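Side-chain contacts in adenylation domain (Streptomyces sp., PDB 5N9X), which belongs to the ANL group of AMP-binding enzymes, with a main N-terminal part and a smaller C-terminal domain, and holds ATP and threonine in this model: residues G55-L60 with L89-A94; V65-R70 with G152-G157; A83-I88 with A93-L98. One frame throughout, in Å; residues are numbered along the deposited sequence.

Interaction 1 (G55-L60 with L89-A94); sequences GLADLL and LRAGAA
Ala-57 sets its methyl over one face of the flat peptide that joins Arg-90 to Ala-91, with CB almost straight above Ala-91 N at 3.8 Å. The other flat group here, the guanidinium of Arg-90, turns one face toward the 55-60 segment but stays clear of it; its nitrogens are engaged beyond the two segments, with NE in a salt bridge to Glu-54 and NH1 donating to the carbonyl O of Pro-153. What Ala-57 meets of this arginine is its aliphatic root: Ala-57 CB comes within 3.5 Å of Arg-90 CG and 3.8 Å of Arg-90 CB. The chain leaves with CG opposite the backbone nitrogen (chi1 173°) and then bends at chi2 (65°), which carries the charged end past the methyl instead of onto it. One turn along, Leu-60 approaches with the start of its side chain, its CB 4.2 Å from Ala-91 CB, and its CD1 reaches back onto the backbone of Gly-87 and Ile-88. Ala-57 CB and Ala-91 CB complete the seam at the same separation of 4.2 Å. With methyl groups on both sides, the backbones come close, Ala-57 CA and Ala-91 CA lying 4.8 Å apart. Immediately afterwards helix 79-90 ends in a Schellman motif, where Gly-92 takes a positive phi and its N bonds back to Leu-89 O. Asp-58 carries the opposite charge to Arg-90, but their charged atoms do not meet. Between 55-60 and 89-94 there is van der Waals packing and no hydrogen bond, while the salt bridge from Arg-90 to Glu-54, one residue before 55-60, adds a polar tie between the same helices; that carboxylate probably stabilises the arginine's charge and offsets the nearby Arg-155.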
loop_
_atom_site.group_PDB
_atom_site.type_symbol
_atom_site.label_atom_id
_atom_site.label_comp_id
_atom_site.label_asym_id
_atom_site.label_seq_id
_atom_site.Cartn_x
_atom_site.Cartn_y
_atom_site.Cartn_z
ATOM N N GLY A 55 -3.086 -28.982 4.497
ATOM C CA GLY A 55 -2.845 -29.864 3.373
ATOM C C GLY A 55 -1.894 -29.273 2.342
ATOM O O GLY A 55 -1.013 -29.972 1.831
ATOM N N LEU A 56 -2.060 -27.990 2.021
ATOM C CA LEU A 56 -1.218 -27.380 0.999
ATOM C C LEU A 56 0.219 -27.335 1.471
ATOM O O LEU A 56 1.152 -27.442 0.680
ATOM C CB LEU A 56 -1.699 -25.969 0.647
ATOM C CG LEU A 56 -2.824 -25.887 -0.384
ATOM C CD1 LEU A 56 -3.669 -24.614 -0.229
ATOM C CD2 LEU A 56 -2.266 -26.011 -1.785
ATOM N N ALA A 57 0.393 -27.151 2.770
ATOM C CA ALA A 57 1.726 -27.055 3.325
ATOM C C ALA A 57 2.417 -28.409 3.201
ATOM O O ALA A 57 3.565 -28.495 2.757
ATOM C CB ALA A 57 1.673 -26.597 4.766
ATOM N N ASP A 58 1.703 -29.461 3.588
ATOM C CA ASP A 58 2.211 -30.813 3.421
ATOM C C ASP A 58 2.586 -31.052 1.950
ATOM O O ASP A 58 3.702 -31.510 1.661
ATOM C CB ASP A 58 1.189 -31.846 3.913
ATOM C CG ASP A 58 1.053 -31.860 5.432
ATOM O OD1 ASP A 58 2.083 -32.007 6.114
ATOM O OD2 ASP A 58 -0.079 -31.739 5.957
ATOM N N LEU A 59 1.689 -30.702 1.026
ATOM C CA LEU A 59 2.020 -30.763 -0.397
ATOM C C LEU A 59 3.290 -29.963 -0.732
ATOM O O LEU A 59 4.174 -30.452 -1.451
ATOM C CB LEU A 59 0.856 -30.272 -1.256
ATOM C CG LEU A 59 1.233 -30.149 -2.736
ATOM C CD1 LEU A 59 1.392 -31.528 -3.327
ATOM C CD2 LEU A 59 0.211 -29.347 -3.527
ATOM N N LEU A 60 3.402 -28.748 -0.213
ATOM C CA LEU A 60 4.591 -27.958 -0.515
ATOM C C LEU A 60 5.845 -28.630 0.039
ATOM O O LEU A 60 6.888 -28.690 -0.634
ATOM C CB LEU A 60 4.455 -26.544 0.032
ATOM C CG LEU A 60 3.460 -25.705 -0.771
ATOM C CD1 LEU A 60 3.089 -24.433 -0.004
ATOM C CD2 LEU A 60 3.991 -25.396 -2.165
ATOM N N LEU A 89 2.896 -20.037 4.001
ATOM C CA LEU A 89 3.342 -19.563 5.312
ATOM C C LEU A 89 3.453 -20.716 6.316
ATOM O O LEU A 89 4.462 -20.825 7.045
ATOM C CB LEU A 89 2.398 -18.493 5.853
ATOM C CG LEU A 89 2.291 -17.166 5.108
ATOM C CD1 LEU A 89 1.291 -16.228 5.804
ATOM C CD2 LEU A 89 3.687 -16.508 4.945
ATOM N N ARG A 90 2.418 -21.568 6.349
ATOM C CA ARG A 90 2.439 -22.759 7.189
ATOM C C ARG A 90 3.658 -23.636 6.876
ATOM O O ARG A 90 4.270 -24.171 7.796
ATOM C CB ARG A 90 1.134 -23.556 7.054
ATOM C CG ARG A 90 1.158 -24.909 7.769
ATOM C CD ARG A 90 1.282 -24.741 9.259
ATOM N NE ARG A 90 1.464 -26.010 9.965
ATOM C CZ ARG A 90 2.651 -26.568 10.231
ATOM N NH1 ARG A 90 3.778 -25.995 9.815
ATOM N NH2 ARG A 90 2.710 -27.716 10.898
ATOM N N ALA A 91 4.054 -23.729 5.610
ATOM C CA ALA A 91 5.263 -24.490 5.253
ATOM C C ALA A 91 6.580 -23.820 5.683
ATOM O O ALA A 91 7.669 -24.299 5.352
ATOM C CB ALA A 91 5.302 -24.741 3.759
ATOM N N GLY A 92 6.489 -22.700 6.391
ATOM C CA GLY A 92 7.673 -21.993 6.857
ATOM C C GLY A 92 8.357 -21.107 5.820
ATOM O O GLY A 92 9.440 -20.584 6.072
ATOM N N ALA A 93 7.713 -20.939 4.667
ATOM C CA ALA A 93 8.297 -20.243 3.530
ATOM C C ALA A 93 7.739 -18.843 3.408
ATOM O O ALA A 93 6.732 -18.511 4.033
ATOM C CB ALA A 93 8.036 -21.015 2.234
ATOM N N ALA A 94 8.380 -18.023 2.592
ATOM C CA ALA A 94 7.846 -16.701 2.302
ATOM C C ALA A 94 7.158 -16.738 0.955
ATOM O O ALA A 94 7.621 -17.435 0.038
ATOM C CB ALA A 94 8.944 -15.651 2.312
#

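Interaction 2 (V65-R70 with G152-G157); sequences VRKGDR and GPERPG
Glu-154 is the first residue of 152-157 to meet the loop 65-70, and it does so with its carboxylate against the side chain of Lys-67. Its torsions are close to 180° as far as CD, a straight arm that brings the acid group to the lysine. Lys-67 CE lies over the flat face of that carboxylate, 3.3 Å from Glu-154 OE2 and 3.5 Å from Glu-154 CD. The amine has passed on beyond: Lys-67 NZ is 4.1 Å from Glu-154 OE2, too far for a salt bridge, and any attraction between the opposite charges is probably weak at this exposed spot. Next along, Arg-155 contributes its backbone, the carbonyl O standing 3.9 Å from Lys-67 CD, while its side chain, which starts off away from 65-70, touches Val-21 and also lies close to the like-charged Arg-90. Pro-156 brings CA to 4.2 Å from the same Lys-67 CD, and its ring packs on Val-21 of helix 20-30. One lysine chain, bent at its last two torsions, thus lies against three consecutive residues. The backbone on both sides of the lysine is bonded: Asp-69 N to Arg-66 O closes a type II beta turn, and the carboxylate of Asp-69 adds a bond of 2.7 Å from Arg-66 N to Asp-69 OD2, met from above the carboxylate plane. The turn runs from Arg-66 to Asp-69, with Lys-67 and Gly-68 at its corners and Gly-68 supplying the positive phi; it links helix 46-62 to strand 70-74 of the parallel sheet.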
loop_
_atom_site.group_PDB
_atom_site.type_symbol
_atom_site.label_atom_id
_atom_site.label_comp_id
_atom_site.label_asym_id
_atom_site.label_seq_id
_atom_site.Cartn_x
_atom_site.Cartn_y
_atom_site.Cartn_z
ATOM N N VAL A 65 9.803 -27.886 -0.510
ATOM C CA VAL A 65 9.877 -26.528 -0.007
ATOM C C VAL A 65 10.276 -26.617 1.461
ATOM O O VAL A 65 9.748 -27.458 2.193
ATOM C CB VAL A 65 8.551 -25.792 -0.171
ATOM C CG1 VAL A 65 8.596 -24.478 0.566
ATOM C CG2 VAL A 65 8.252 -25.592 -1.651
ATOM N N ARG A 66 11.221 -25.781 1.884
ATOM C CA ARG A 66 11.713 -25.808 3.262
ATOM C C ARG A 66 11.529 -24.466 3.965
ATOM O O ARG A 66 11.352 -23.439 3.315
ATOM C CB ARG A 66 13.191 -26.202 3.285
ATOM C CG ARG A 66 13.406 -27.687 3.143
ATOM C CD ARG A 66 12.421 -28.431 4.021
ATOM N NE ARG A 66 12.526 -29.875 3.872
ATOM C CZ ARG A 66 11.834 -30.587 2.993
ATOM N NH1 ARG A 66 10.973 -29.989 2.178
ATOM N NH2 ARG A 66 12.002 -31.896 2.934
ATOM N N LYS A 67 11.583 -24.472 5.294
ATOM C CA LYS A 67 11.557 -23.220 6.048
ATOM C C LYS A 67 12.611 -22.252 5.492
ATOM O O LYS A 67 13.696 -22.667 5.090
ATOM C CB LYS A 67 11.787 -23.486 7.539
ATOM C CG LYS A 67 12.039 -22.238 8.380
ATOM C CD LYS A 67 11.602 -22.448 9.828
ATOM C CE LYS A 67 12.640 -23.239 10.621
ATOM N NZ LYS A 67 13.956 -22.527 10.641
ATOM N N GLY A 68 12.280 -20.967 5.417
ATOM C CA GLY A 68 13.225 -19.985 4.904
ATOM C C GLY A 68 13.288 -19.945 3.390
ATOM O O GLY A 68 13.987 -19.121 2.822
ATOM N N ASP A 69 12.559 -20.835 2.730
ATOM C CA ASP A 69 12.436 -20.789 1.275
ATOM C C ASP A 69 11.432 -19.737 0.805
ATOM O O ASP A 69 10.571 -19.277 1.563
ATOM C CB ASP A 69 12.014 -22.152 0.716
ATOM C CG ASP A 69 13.181 -23.132 0.598
ATOM O OD1 ASP A 69 14.355 -22.706 0.715
ATOM O OD2 ASP A 69 12.906 -24.333 0.372
ATOM N N ARG A 70 11.522 -19.406 -0.479
ATOM C CA ARG A 70 10.743 -18.333 -1.042
ATOM C C ARG A 70 9.916 -18.891 -2.193
ATOM O O ARG A 70 10.456 -19.510 -3.111
ATOM C CB ARG A 70 11.675 -17.200 -1.484
ATOM C CG ARG A 70 12.428 -16.599 -0.302
ATOM C CD ARG A 70 12.975 -15.245 -0.633
ATOM N NE ARG A 70 14.122 -15.132 -1.518
ATOM C CZ ARG A 70 15.370 -14.891 -1.110
ATOM N NH1 ARG A 70 15.634 -14.673 0.171
ATOM N NH2 ARG A 70 16.351 -14.792 -2.000
ATOM N N GLY A 152 2.496 -31.742 10.864
ATOM C CA GLY A 152 2.922 -30.974 9.711
ATOM C C GLY A 152 4.394 -30.662 9.606
ATOM O O GLY A 152 5.198 -31.086 10.444
ATOM N N PRO A 153 4.755 -29.919 8.552
ATOM C CA PRO A 153 6.095 -29.360 8.360
ATOM C C PRO A 153 6.442 -28.490 9.559
ATOM O O PRO A 153 5.542 -28.071 10.284
ATOM C CB PRO A 153 5.968 -28.514 7.084
ATOM C CG PRO A 153 4.502 -28.499 6.730
ATOM C CD PRO A 153 3.873 -29.672 7.399
ATOM N N GLU A 154 7.726 -28.238 9.771
ATOM C CA GLU A 154 8.168 -27.370 10.851
ATOM C C GLU A 154 7.545 -25.979 10.704
ATOM O O GLU A 154 7.414 -25.488 9.591
ATOM C CB GLU A 154 9.686 -27.286 10.842
ATOM C CG GLU A 154 10.257 -26.447 11.942
ATOM C CD GLU A 154 11.759 -26.395 11.889
ATOM O OE1 GLU A 154 12.351 -27.011 10.975
ATOM O OE2 GLU A 154 12.341 -25.713 12.752
ATOM N N ARG A 155 7.150 -25.361 11.817
ATOM C CA ARG A 155 6.481 -24.056 11.795
ATOM C C ARG A 155 7.488 -22.899 11.755
ATOM O O ARG A 155 8.598 -23.019 12.269
ATOM C CB ARG A 155 5.548 -23.910 13.013
ATOM C CG ARG A 155 4.205 -24.602 12.861
ATOM C CD ARG A 155 3.403 -24.698 14.176
ATOM N NE ARG A 155 2.473 -25.827 14.108
ATOM C CZ ARG A 155 1.302 -25.779 13.478
ATOM N NH1 ARG A 155 0.922 -24.653 12.890
ATOM N NH2 ARG A 155 0.514 -26.844 13.425
ATOM N N PRO A 156 7.099 -21.766 11.144
ATOM C CA PRO A 156 8.041 -20.641 11.057
ATOM C C PRO A 156 8.163 -19.891 12.379
ATOM O O PRO A 156 7.265 -20.033 13.211
ATOM C CB PRO A 156 7.432 -19.755 9.964
ATOM C CG PRO A 156 5.977 -20.097 9.960
ATOM C CD PRO A 156 5.860 -21.528 10.379
ATOM N N GLY A 157 9.251 -19.142 12.574
ATOM C CA GLY A 157 9.397 -18.307 13.755
ATOM C C GLY A 157 9.160 -16.830 13.460
ATOM O O GLY A 157 8.961 -16.448 12.309
#

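Interaction 3 (A83-I88 with A93-L98); sequences AAMLGI and AAYVPL
Ile-88 O accepts the one hydrogen bond between 83-88 and 93-98, from Ala-93 N at 3.1 Å. The N-H points at it with an angle of 147°, and the donor is tilted a little from the carbonyl plane. Ala-93 CB also touches this oxygen. Beside the bond, the side chain of Ile-88 packs between helix and strand. Its CG2 branch, on the far side of CB from its own N, presses on the strand backbone, 3.7 Å from Tyr-95 N, and meets Tyr-95 CB at 3.7 Å and Ala-93 CB at 4.0 Å; CD1 adds a second touch on Tyr-95 CB. One turn earlier, Met-85 crosses the Tyr-95 ring obliquely. Met-85 CG sits over the ring face as a CH-pi contact, 3.5 Å from the Tyr-95 ring centroid and 16° off the normal, displaced toward the CD1-CE1 side. The bend at chi2 carries the sulfur toward the ring rim, giving an oblique Met-aromatic contact with Met-85 SD 4.8 Å from the Tyr-95 centroid, and the bend at chi3 brings CE near Tyr-95 OH. The tyrosine side chain is about 12 Å from the bound threonine, so this packing lies back from the ligands. The local axes run roughly antiparallel, at 143°, and approach to 8.0 Å. Strand 94-97 pairs in parallel with strand 70-74 through Ala-94 and Val-96, and Tyr-95 bonds on to 161-167; helix 79-90 packed against the strand it leads into is the second half of a beta-alpha-beta crossover.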
loop_
_atom_site.group_PDB
_atom_site.type_symbol
_atom_site.label_atom_id
_atom_site.label_comp_id
_atom_site.label_asym_id
_atom_site.label_seq_id
_atom_site.Cartn_x
_atom_site.Cartn_y
_atom_site.Cartn_z
ATOM N N ALA A 83 -5.677 -19.473 0.188
ATOM C CA ALA A 83 -5.331 -20.751 0.784
ATOM C C ALA A 83 -3.881 -21.121 0.428
ATOM O O ALA A 83 -3.126 -21.613 1.275
ATOM C CB ALA A 83 -6.321 -21.849 0.329
ATOM N N ALA A 84 -3.491 -20.858 -0.815
ATOM C CA ALA A 84 -2.108 -21.043 -1.207
ATOM C C ALA A 84 -1.180 -20.194 -0.346
ATOM O O ALA A 84 -0.100 -20.643 0.064
ATOM C CB ALA A 84 -1.918 -20.708 -2.685
ATOM N N MET A 85 -1.580 -18.968 -0.049
ATOM C CA MET A 85 -0.641 -18.116 0.654
ATOM C C MET A 85 -0.506 -18.611 2.107
ATOM O O MET A 85 0.581 -18.596 2.677
ATOM C CB MET A 85 -1.064 -16.647 0.545
ATOM C CG MET A 85 -0.336 -15.731 1.490
ATOM S SD MET A 85 -1.341 -15.470 2.965
ATOM C CE MET A 85 -2.097 -13.905 2.503
ATOM N N LEU A 86 -1.595 -19.096 2.688
ATOM C CA LEU A 86 -1.517 -19.674 4.026
ATOM C C LEU A 86 -0.669 -20.932 4.008
ATOM O O LEU A 86 0.163 -21.133 4.880
ATOM C CB LEU A 86 -2.899 -19.989 4.568
ATOM C CG LEU A 86 -3.781 -18.781 4.824
ATOM C CD1 LEU A 86 -5.239 -19.196 5.009
ATOM C CD2 LEU A 86 -3.278 -18.049 6.036
ATOM N N GLY A 87 -0.862 -21.765 2.998
ATOM C CA GLY A 87 -0.078 -22.975 2.861
ATOM C C GLY A 87 1.412 -22.671 2.783
ATOM O O GLY A 87 2.234 -23.308 3.466
ATOM N N ILE A 88 1.756 -21.682 1.969
ATOM C CA ILE A 88 3.138 -21.220 1.873
ATOM C C ILE A 88 3.689 -20.781 3.233
ATOM O O ILE A 88 4.818 -21.131 3.593
ATOM C CB ILE A 88 3.268 -20.059 0.835
ATOM C CG1 ILE A 88 3.036 -20.587 -0.581
ATOM C CG2 ILE A 88 4.605 -19.377 0.936
ATOM C CD1 ILE A 88 2.919 -19.498 -1.648
ATOM N N ALA A 93 7.713 -20.939 4.667
ATOM C CA ALA A 93 8.297 -20.243 3.530
ATOM C C ALA A 93 7.739 -18.843 3.408
ATOM O O ALA A 93 6.732 -18.511 4.033
ATOM C CB ALA A 93 8.036 -21.015 2.234
ATOM N N ALA A 94 8.380 -18.023 2.592
ATOM C CA ALA A 94 7.846 -16.701 2.302
ATOM C C ALA A 94 7.158 -16.738 0.955
ATOM O O ALA A 94 7.621 -17.435 0.038
ATOM C CB ALA A 94 8.944 -15.651 2.312
ATOM N N TYR A 95 6.051 -16.010 0.818
ATOM C CA TYR A 95 5.457 -15.865 -0.511
ATOM C C TYR A 95 5.882 -14.556 -1.174
ATOM O O TYR A 95 6.062 -13.533 -0.523
ATOM C CB TYR A 95 3.929 -15.996 -0.458
ATOM C CG TYR A 95 3.169 -14.817 0.127
ATOM C CD1 TYR A 95 3.002 -14.692 1.496
ATOM C CD2 TYR A 95 2.587 -13.873 -0.691
ATOM C CE1 TYR A 95 2.310 -13.649 2.025
ATOM C CE2 TYR A 95 1.905 -12.836 -0.186
ATOM C CZ TYR A 95 1.759 -12.718 1.178
ATOM O OH TYR A 95 1.049 -11.666 1.703
ATOM N N VAL A 96 6.098 -14.647 -2.479
ATOM C CA VAL A 96 6.553 -13.552 -3.305
ATOM C C VAL A 96 5.490 -13.298 -4.355
ATOM O O VAL A 96 5.487 -13.928 -5.413
ATOM C CB VAL A 96 7.904 -13.875 -3.964
ATOM C CG1 VAL A 96 8.396 -12.692 -4.815
ATOM C CG2 VAL A 96 8.927 -14.223 -2.893
ATOM N N PRO A 97 4.563 -12.378 -4.058
ATOM C CA PRO A 97 3.386 -12.237 -4.919
ATOM C C PRO A 97 3.707 -11.573 -6.241
ATOM O O PRO A 97 4.507 -10.658 -6.287
ATOM C CB PRO A 97 2.442 -11.348 -4.095
ATOM C CG PRO A 97 3.332 -10.569 -3.200
ATOM C CD PRO A 97 4.559 -11.429 -2.928
ATOM N N LEU A 98 3.086 -12.051 -7.306
ATOM C CA LEU A 98 3.253 -11.488 -8.629
ATOM C C LEU A 98 1.868 -11.092 -9.076
ATOM O O LEU A 98 0.988 -11.950 -9.209
ATOM C CB LEU A 98 3.871 -12.506 -9.592
ATOM C CG LEU A 98 5.188 -13.154 -9.180
ATOM C CD1 LEU A 98 5.676 -14.169 -10.201
ATOM C CD2 LEU A 98 6.211 -12.071 -8.986
#

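From the N terminus, 55-60 on helix 46-62 comes first, and interaction 1 closes a 28-residue loop when the end of helix 79-90 returns to it. Before that closure the chain passes through 65-70, whose partner 152-157 arrives only 81 residues later, so interactions 1 and 2 cross. Interaction 3 is the most local, with four residues between 83-88 and 93-98, and falls wholly within the span of interaction 2; it shares Ala-93 and Ala-94 with interaction 1. The bond from Ala-94 N to Asp-69 O joins 65-70 of interaction 2 to the residues shared by interactions 1 and 3. Together they tie helix 46-62, the beta-alpha-beta unit 70-97 and the loop before strand 161-167.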